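Local coordinates for protein 6-phospho-beta-glucosidase (Thermotoga maritima, PDB 1UP7) that hydrolyses cellobiose 6'-phosphate to glucose 6-phosphate and glucose, using NAD+ and a manganese ion as cofactors, at residues Lys400-Leu403 with Glu404-Glu408; Glu149-Arg152 with Asn153-Tyr157; Tyr375-Ser379 with Lys380-Leu384. All coordinates share one frame; numbering follows the deposited sequence.

Overall arrangement
Interaction 2 comes first in the chain. It lies at the C-terminal end of helix 144-155, the helix of the beta-alpha-beta unit between strands 136-139 and 160-162 of the parallel NAD-binding sheet. Interaction 3 follows, at the turn between helices 355-376 and 380-389. Interaction 1 comes last, within helix 396-409. Each is local, so none closes a long loop. They run in series and neither nest nor cross. Interaction 3 touches both others: Y375 and L376 pack on F150 and Y154 of interaction 2, while K380 and L384 pack on L403 and L407 of interaction 1. Interactions 1 and 2 do not touch, their nearest atoms being about 15 Å apart.

Interaction 1: residues Lys400-Leu403 with Glu404-Glu408; sequences KDLL and EEILE
L403 and L407 meet one turn apart on the buried side of a helix. L403 CG lies 3.9 Å from L407 CD1, and its CD1 branch packs on L407 CG. L403 holds its CG anti to the backbone N (chi1 -177°), which runs the side chain beside its own carbonyl carbon. L407 turns the other way, with CG anti to the carbonyl carbon, and this brings CG over L403 O. The second apolar pair is L402 and I406. I406 reaches out through its CG1 branch, and CD1 stops 3.9 Å from L402 CG. Cutting the L407 side chain back to an alanine is likely to leave L403 CD1 without its neighbour and open a gap beside K380.

The charged pair is looser. K400 and E404 run side by side and point the same way. Their salt bridge is long, 3.9 Å from K400 NZ to E404 OE2. K400 also makes a cation-pi contact with W231 of the second subunit. D401 OD1 and E404 OE1 are like charges 4.3 Å apart. E405 turns to other partners, Y99 and K98.

Four backbone bonds join the two segments: E404 N to K400 O, E405 N to D401 O, I406 N to L402 O and L407 N to L403 O. The last is 2.9 Å long with an N-H...O angle of 166°.

Around the helix, L402 and I406 face V109 of helix 109-131. L403 packs on F112 of that helix and on L384 and L387 of helix 380-389. The i to i+4 bonding, with leucine and isoleucine on one face and charges on another, is the pattern of an amphipathic alpha-helix, here helix 396-409.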
loop_
_atom_site.group_PDB
_atom_site.type_symbol
_atom_site.label_atom_id
_atom_site.label_comp_id
_atom_site.label_asym_id
_atom_site.label_seq_id
_atom_site.Cartn_x
_atom_site.Cartn_y
_atom_site.Cartn_z
ATOM N N LYS A 400 -29.182 -16.280 -14.977
ATOM C CA LYS A 400 -29.257 -16.305 -16.428
ATOM C C LYS A 400 -30.527 -15.722 -16.981
ATOM O O LYS A 400 -30.469 -14.910 -17.919
ATOM C CB LYS A 400 -29.088 -17.729 -16.956
ATOM C CG LYS A 400 -27.805 -17.902 -17.677
ATOM C CD LYS A 400 -27.536 -19.370 -17.850
ATOM C CE LYS A 400 -26.967 -19.624 -19.226
ATOM N NZ LYS A 400 -27.296 -18.493 -20.124
ATOM N N ASP A 401 -31.666 -16.159 -16.453
ATOM C CA ASP A 401 -32.942 -15.639 -16.931
ATOM C C ASP A 401 -33.026 -14.137 -16.666
ATOM O O ASP A 401 -33.480 -13.393 -17.526
ATOM C CB ASP A 401 -34.130 -16.373 -16.291
ATOM C CG ASP A 401 -34.301 -17.777 -16.814
ATOM O OD1 ASP A 401 -33.878 -18.049 -17.945
ATOM O OD2 ASP A 401 -34.859 -18.682 -16.166
ATOM N N LEU A 402 -32.579 -13.708 -15.494
ATOM C CA LEU A 402 -32.621 -12.286 -15.151
ATOM C C LEU A 402 -31.806 -11.450 -16.164
ATOM O O LEU A 402 -32.310 -10.432 -16.706
ATOM C CB LEU A 402 -32.126 -12.024 -13.705
ATOM C CG LEU A 402 -31.938 -10.568 -13.278
ATOM C CD1 LEU A 402 -33.259 -9.828 -13.381
ATOM C CD2 LEU A 402 -31.332 -10.464 -11.846
ATOM N N LEU A 403 -30.558 -11.877 -16.413
ATOM C CA LEU A 403 -29.702 -11.176 -17.379
ATOM C C LEU A 403 -30.346 -11.085 -18.760
ATOM O O LEU A 403 -30.302 -10.042 -19.394
ATOM C CB LEU A 403 -28.283 -11.775 -17.481
ATOM C CG LEU A 403 -27.291 -11.034 -18.446
ATOM C CD1 LEU A 403 -27.022 -9.546 -18.126
ATOM C CD2 LEU A 403 -25.961 -11.742 -18.600
ATOM N N GLU A 404 -30.972 -12.173 -19.196
ATOM C CA GLU A 404 -31.641 -12.223 -20.489
ATOM C C GLU A 404 -32.760 -11.220 -20.566
ATOM O O GLU A 404 -32.887 -10.544 -21.576
ATOM C CB GLU A 404 -32.199 -13.619 -20.756
ATOM C CG GLU A 404 -31.440 -14.366 -21.819
ATOM C CD GLU A 404 -30.686 -15.561 -21.266
ATOM O OE1 GLU A 404 -31.316 -16.676 -21.139
ATOM O OE2 GLU A 404 -29.461 -15.365 -20.977
ATOM N N GLU A 405 -33.569 -11.129 -19.507
ATOM C CA GLU A 405 -34.648 -10.155 -19.444
ATOM C C GLU A 405 -34.112 -8.728 -19.534
ATOM O O GLU A 405 -34.636 -7.892 -20.289
ATOM C CB GLU A 405 -35.432 -10.315 -18.162
ATOM C CG GLU A 405 -36.800 -10.910 -18.394
ATOM C CD GLU A 405 -37.779 -10.517 -17.309
ATOM O OE1 GLU A 405 -37.594 -10.972 -16.177
ATOM O OE2 GLU A 405 -38.718 -9.767 -17.596
ATOM N N ILE A 406 -33.057 -8.459 -18.768
ATOM C CA ILE A 406 -32.448 -7.145 -18.746
ATOM C C ILE A 406 -31.893 -6.775 -20.141
ATOM O O ILE A 406 -32.102 -5.650 -20.621
ATOM C CB ILE A 406 -31.304 -7.078 -17.716
ATOM C CG1 ILE A 406 -31.832 -7.090 -16.269
ATOM C CG2 ILE A 406 -30.379 -5.858 -18.005
ATOM C CD1 ILE A 406 -30.700 -7.421 -15.252
ATOM N N LEU A 407 -31.166 -7.697 -20.777
ATOM C CA LEU A 407 -30.603 -7.422 -22.116
ATOM C C LEU A 407 -31.673 -7.245 -23.176
ATOM O O LEU A 407 -31.538 -6.387 -24.083
ATOM C CB LEU A 407 -29.589 -8.478 -22.581
ATOM C CG LEU A 407 -28.367 -8.623 -21.673
ATOM C CD1 LEU A 407 -27.518 -9.801 -22.140
ATOM C CD2 LEU A 407 -27.567 -7.304 -21.596
ATOM N N GLU A 408 -32.751 -8.024 -23.077
ATOM C CA GLU A 408 -33.831 -7.803 -24.038
ATOM C C GLU A 408 -34.506 -6.433 -23.815
ATOM O O GLU A 408 -34.768 -5.719 -24.786
ATOM C CB GLU A 408 -34.813 -8.975 -24.072
ATOM C CG GLU A 408 -35.910 -8.843 -25.120
ATOM C CD GLU A 408 -35.371 -8.802 -26.556
ATOM O OE1 GLU A 408 -34.184 -9.166 -26.787
ATOM O OE2 GLU A 408 -36.142 -8.414 -27.487
#

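Interaction 2: residues Glu149-Arg152 with Asn153-Tyr157; sequences EFVR and NYLEY
The side chains of E149 and N153, one turn apart on helix 144-155, are hydrogen-bonded. This helix links strands 136-139 and 160-162 in a beta-alpha-beta unit of the Rossmann-type domain. N153 ND2 gives E149 OE2 a hydrogen bond of 2.7 Å, nearly straight at 170°. The acceptor lies close to the amide plane of N153, but the donor comes from above the carboxylate plane. E149 has CG anti to the backbone N (chi1 174°) and then bends at chi2, which turns the carboxylate toward the amide.

F150 and L155 form the apolar part. L155 CG sits over one face of the F150 ring, 4.2 Å from its centroid, in a CH-pi contact offset toward the rim. E149 O and F150 O lie at the edge of the Y154 ring, near its plane. V151 CG1 lies 3.7 Å from Y157 CB.

The backbone widens here into a pi-type turn. F150 O accepts from both Y154 N and L155 N. E156 then leaves the helix with positive phi, and Y157 N bonds back to V151 O.

A second shell fixes these groups. K365 and R369 of helix 355-376 make salt bridges to E149, which probably favours its charged form. N153 OD1 accepts from R320 NE, and ND2 also donates to D331 O. The F150 ring stacks with F119, and Y157 OH bonds to A135 O. At the helix end, E156 CA makes a C-H...O contact of 3.3 Å with R152 O.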
loop_
_atom_site.group_PDB
_atom_site.type_symbol
_atom_site.label_atom_id
_atom_site.label_comp_id
_atom_site.label_asym_id
_atom_site.label_seq_id
_atom_site.Cartn_x
_atom_site.Cartn_y
_atom_site.Cartn_z
ATOM N N GLU A 149 -16.597 6.084 -11.150
ATOM C CA GLU A 149 -15.591 5.020 -11.132
ATOM C C GLU A 149 -15.175 4.719 -12.571
ATOM O O GLU A 149 -14.003 4.608 -12.890
ATOM C CB GLU A 149 -16.132 3.741 -10.491
ATOM C CG GLU A 149 -15.202 2.518 -10.562
ATOM C CD GLU A 149 -13.905 2.667 -9.762
ATOM O OE1 GLU A 149 -13.914 3.290 -8.685
ATOM O OE2 GLU A 149 -12.867 2.146 -10.208
ATOM N N PHE A 150 -16.169 4.593 -13.436
ATOM C CA PHE A 150 -15.934 4.268 -14.825
ATOM C C PHE A 150 -15.132 5.359 -15.563
ATOM O O PHE A 150 -14.117 5.047 -16.219
ATOM C CB PHE A 150 -17.275 4.000 -15.496
ATOM C CG PHE A 150 -17.215 3.853 -16.990
ATOM C CD1 PHE A 150 -16.548 2.777 -17.577
ATOM C CD2 PHE A 150 -17.888 4.767 -17.806
ATOM C CE1 PHE A 150 -16.540 2.607 -18.983
ATOM C CE2 PHE A 150 -17.885 4.625 -19.182
ATOM C CZ PHE A 150 -17.220 3.534 -19.785
ATOM N N VAL A 151 -15.558 6.617 -15.440
ATOM C CA VAL A 151 -14.862 7.703 -16.104
ATOM C C VAL A 151 -13.455 7.974 -15.550
ATOM O O VAL A 151 -12.503 8.140 -16.336
ATOM C CB VAL A 151 -15.649 9.015 -16.107
ATOM C CG1 VAL A 151 -14.811 10.125 -16.812
ATOM C CG2 VAL A 151 -17.022 8.831 -16.776
ATOM N N ARG A 152 -13.308 8.009 -14.234
ATOM C CA ARG A 152 -11.991 8.277 -13.633
ATOM C C ARG A 152 -10.979 7.161 -13.869
ATOM O O ARG A 152 -9.817 7.433 -14.179
ATOM C CB ARG A 152 -12.117 8.507 -12.126
ATOM C CG ARG A 152 -12.827 9.789 -11.781
ATOM C CD ARG A 152 -12.158 11.046 -12.303
ATOM N NE ARG A 152 -10.738 11.097 -11.963
ATOM C CZ ARG A 152 -10.245 11.589 -10.825
ATOM N NH1 ARG A 152 -11.032 12.067 -9.874
ATOM N NH2 ARG A 152 -8.946 11.589 -10.635
ATOM N N ASN A 153 -11.425 5.911 -13.727
ATOM C CA ASN A 153 -10.496 4.785 -13.710
ATOM C C ASN A 153 -10.383 3.989 -15.000
ATOM O O ASN A 153 -9.440 3.237 -15.181
ATOM C CB ASN A 153 -10.805 3.882 -12.500
ATOM C CG ASN A 153 -10.401 4.543 -11.186
ATOM O OD1 ASN A 153 -9.491 5.374 -11.161
ATOM N ND2 ASN A 153 -11.084 4.195 -10.105
ATOM N N TYR A 154 -11.338 4.143 -15.903
ATOM C CA TYR A 154 -11.302 3.382 -17.143
ATOM C C TYR A 154 -11.218 4.300 -18.362
ATOM O O TYR A 154 -10.424 4.047 -19.238
ATOM C CB TYR A 154 -12.476 2.408 -17.228
ATOM C CG TYR A 154 -12.437 1.364 -16.133
ATOM C CD1 TYR A 154 -12.883 1.676 -14.853
ATOM C CD2 TYR A 154 -11.892 0.081 -16.371
ATOM C CE1 TYR A 154 -12.833 0.748 -13.830
ATOM C CE2 TYR A 154 -11.833 -0.857 -15.348
ATOM C CZ TYR A 154 -12.309 -0.511 -14.085
ATOM O OH TYR A 154 -12.305 -1.407 -13.064
ATOM N N LEU A 155 -12.004 5.390 -18.408
ATOM C CA LEU A 155 -11.778 6.409 -19.458
ATOM C C LEU A 155 -10.629 7.355 -19.102
ATOM O O LEU A 155 -10.076 8.010 -19.972
ATOM C CB LEU A 155 -13.040 7.202 -19.778
ATOM C CG LEU A 155 -14.334 6.384 -19.937
ATOM C CD1 LEU A 155 -15.451 7.338 -20.259
ATOM C CD2 LEU A 155 -14.241 5.268 -21.022
ATOM N N GLU A 156 -10.269 7.422 -17.813
ATOM C CA GLU A 156 -9.123 8.216 -17.359
ATOM C C GLU A 156 -9.304 9.672 -17.770
ATOM O O GLU A 156 -8.393 10.309 -18.297
ATOM C CB GLU A 156 -7.767 7.619 -17.860
ATOM C CG GLU A 156 -7.489 6.198 -17.330
ATOM C CD GLU A 156 -6.162 5.591 -17.797
ATOM O OE1 GLU A 156 -5.135 6.289 -17.830
ATOM O OE2 GLU A 156 -6.123 4.387 -18.126
ATOM N N TYR A 157 -10.499 10.193 -17.537
ATOM C CA TYR A 157 -10.749 11.615 -17.676
ATOM C C TYR A 157 -10.832 12.237 -16.291
ATOM O O TYR A 157 -11.786 11.980 -15.553
ATOM C CB TYR A 157 -12.036 11.841 -18.468
ATOM C CG TYR A 157 -12.234 13.280 -18.857
ATOM C CD1 TYR A 157 -11.504 13.846 -19.910
ATOM C CD2 TYR A 157 -13.121 14.086 -18.157
ATOM C CE1 TYR A 157 -11.685 15.165 -20.264
ATOM C CE2 TYR A 157 -13.311 15.405 -18.504
ATOM C CZ TYR A 157 -12.592 15.949 -19.545
ATOM O OH TYR A 157 -12.773 17.277 -19.874
#

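Interaction 3: residues Tyr375-Ser379 with Lys380-Leu384; sequences YLKRS and KKLAL
Y375-S379 and K380-L384 carry the chain from the end of helix 355-376 into the start of helix 380-389. Helix 355-376 ends in a Schellman motif, with positive phi at R378 (50°) and two bonds back into the last turn. One of these is R378 N to Y375 O at 2.9 Å. S379 then adopts an extended backbone and is the N-cap of helix 380-389. The new helix starts with A383 N bonded to S379 O at 3.0 Å.

The S379 side chain completes the cap. OG accepts from L382 N at 3.1 Å, with an N-H...O angle of 165°. With OG anti to the backbone N (chi1 172°), the hydroxyl lies beside the carbonyl carbon and over the first turn. There it caps an N-H of that turn. L382 bends back over the cap, with its CG 3.4 Å from S379 OG. K377 CE comes within 4.0 Å of L382 CD1, the two side chains crossing at a slant.

The R378 side chain folds back over the last turn of helix 355-376. NH1 donates to Y375 O at 3.0 Å, on the face of the carbonyl plane opposite R378 N. That oxygen is therefore gripped twice. The guanidinium lies against the Y375 ring, with Y375 CE1 3.6 Å above its plane.

The turn is near the surface. The C-terminal G417 makes backbone bonds to R378 and K380. K381 and L382 pack on D234 and S235 of the second subunit. Y375 reaches E123 and F119 of helix 109-131, while A383 packs on F112 of that helix and on L403 of helix 396-409.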
loop_
_atom_site.group_PDB
_atom_site.type_symbol
_atom_site.label_atom_id
_atom_site.label_comp_id
_atom_site.label_asym_id
_atom_site.label_seq_id
_atom_site.Cartn_x
_atom_site.Cartn_y
_atom_site.Cartn_z
ATOM N N TYR A 375 -18.920 -4.617 -19.511
ATOM C CA TYR A 375 -19.336 -3.695 -20.538
ATOM C C TYR A 375 -18.201 -3.456 -21.536
ATOM O O TYR A 375 -18.442 -3.512 -22.733
ATOM C CB TYR A 375 -19.915 -2.407 -19.949
ATOM C CG TYR A 375 -19.898 -1.355 -20.973
ATOM C CD1 TYR A 375 -20.902 -1.288 -21.915
ATOM C CD2 TYR A 375 -18.832 -0.462 -21.063
ATOM C CE1 TYR A 375 -20.863 -0.342 -22.919
ATOM C CE2 TYR A 375 -18.784 0.483 -22.060
ATOM C CZ TYR A 375 -19.803 0.529 -22.974
ATOM O OH TYR A 375 -19.797 1.445 -23.964
ATOM N N LEU A 376 -16.972 -3.242 -21.044
ATOM C CA LEU A 376 -15.829 -2.949 -21.933
ATOM C C LEU A 376 -15.530 -4.100 -22.864
ATOM O O LEU A 376 -15.114 -3.911 -24.003
ATOM C CB LEU A 376 -14.563 -2.564 -21.151
ATOM C CG LEU A 376 -14.649 -1.178 -20.476
ATOM C CD1 LEU A 376 -13.493 -0.967 -19.532
ATOM C CD2 LEU A 376 -14.701 -0.058 -21.559
ATOM N N LYS A 377 -15.772 -5.319 -22.404
ATOM C CA LYS A 377 -15.541 -6.457 -23.267
ATOM C C LYS A 377 -16.822 -6.872 -23.998
ATOM O O LYS A 377 -16.800 -7.857 -24.735
ATOM C CB LYS A 377 -14.966 -7.618 -22.463
ATOM C CG LYS A 377 -13.472 -7.705 -22.537
ATOM C CD LYS A 377 -12.872 -7.480 -21.165
ATOM C CE LYS A 377 -12.050 -8.692 -20.727
ATOM N NZ LYS A 377 -10.690 -8.607 -21.308
ATOM N N ARG A 378 -17.927 -6.138 -23.767
ATOM C CA ARG A 378 -19.231 -6.478 -24.346
ATOM C C ARG A 378 -19.577 -7.929 -24.123
ATOM O O ARG A 378 -19.985 -8.638 -25.054
ATOM C CB ARG A 378 -19.267 -6.180 -25.850
ATOM C CG ARG A 378 -19.112 -4.740 -26.178
ATOM C CD ARG A 378 -20.103 -3.848 -25.480
ATOM N NE ARG A 378 -20.115 -2.558 -26.162
ATOM C CZ ARG A 378 -19.227 -1.594 -25.980
ATOM N NH1 ARG A 378 -18.224 -1.723 -25.097
ATOM N NH2 ARG A 378 -19.350 -0.483 -26.697
ATOM N N SER A 379 -19.450 -8.366 -22.883
ATOM C CA SER A 379 -19.467 -9.791 -22.574
ATOM C C SER A 379 -20.622 -10.197 -21.685
ATOM O O SER A 379 -20.732 -9.726 -20.537
ATOM C CB SER A 379 -18.142 -10.166 -21.905
ATOM O OG SER A 379 -18.186 -11.480 -21.433
ATOM N N LYS A 380 -21.450 -11.094 -22.212
ATOM C CA LYS A 380 -22.592 -11.649 -21.504
ATOM C C LYS A 380 -22.102 -12.474 -20.314
ATOM O O LYS A 380 -22.608 -12.355 -19.225
ATOM C CB LYS A 380 -23.380 -12.521 -22.463
ATOM C CG LYS A 380 -24.846 -12.333 -22.332
ATOM C CD LYS A 380 -25.673 -13.508 -22.868
ATOM C CE LYS A 380 -25.956 -13.351 -24.371
ATOM N NZ LYS A 380 -26.666 -14.620 -24.942
ATOM N N LYS A 381 -21.099 -13.311 -20.537
ATOM C CA LYS A 381 -20.484 -14.117 -19.476
ATOM C C LYS A 381 -20.005 -13.261 -18.313
ATOM O O LYS A 381 -20.269 -13.575 -17.149
ATOM C CB LYS A 381 -19.264 -14.892 -20.006
ATOM C CG LYS A 381 -19.609 -16.225 -20.570
ATOM C CD LYS A 381 -18.483 -16.816 -21.487
ATOM C CE LYS A 381 -18.903 -18.252 -21.893
ATOM N NZ LYS A 381 -18.363 -18.657 -23.242
ATOM N N LEU A 382 -19.286 -12.189 -18.615
ATOM C CA LEU A 382 -18.757 -11.355 -17.548
ATOM C C LEU A 382 -19.839 -10.545 -16.850
ATOM O O LEU A 382 -19.700 -10.231 -15.678
ATOM C CB LEU A 382 -17.592 -10.488 -18.038
ATOM C CG LEU A 382 -16.375 -11.300 -18.563
ATOM C CD1 LEU A 382 -15.339 -10.379 -19.179
ATOM C CD2 LEU A 382 -15.732 -12.224 -17.489
ATOM N N ALA A 383 -20.931 -10.258 -17.564
ATOM C CA ALA A 383 -22.078 -9.568 -16.976
ATOM C C ALA A 383 -22.778 -10.465 -15.951
ATOM O O ALA A 383 -23.182 -9.995 -14.882
ATOM C CB ALA A 383 -23.054 -9.093 -18.052
ATOM N N LEU A 384 -22.884 -11.756 -16.266
ATOM C CA LEU A 384 -23.395 -12.751 -15.311
ATOM C C LEU A 384 -22.558 -12.745 -14.021
ATOM O O LEU A 384 -23.093 -12.732 -12.932
ATOM C CB LEU A 384 -23.299 -14.137 -15.933
ATOM C CG LEU A 384 -24.467 -15.095 -16.045
ATOM C CD1 LEU A 384 -25.859 -14.417 -16.203
ATOM C CD2 LEU A 384 -24.158 -16.081 -17.203
#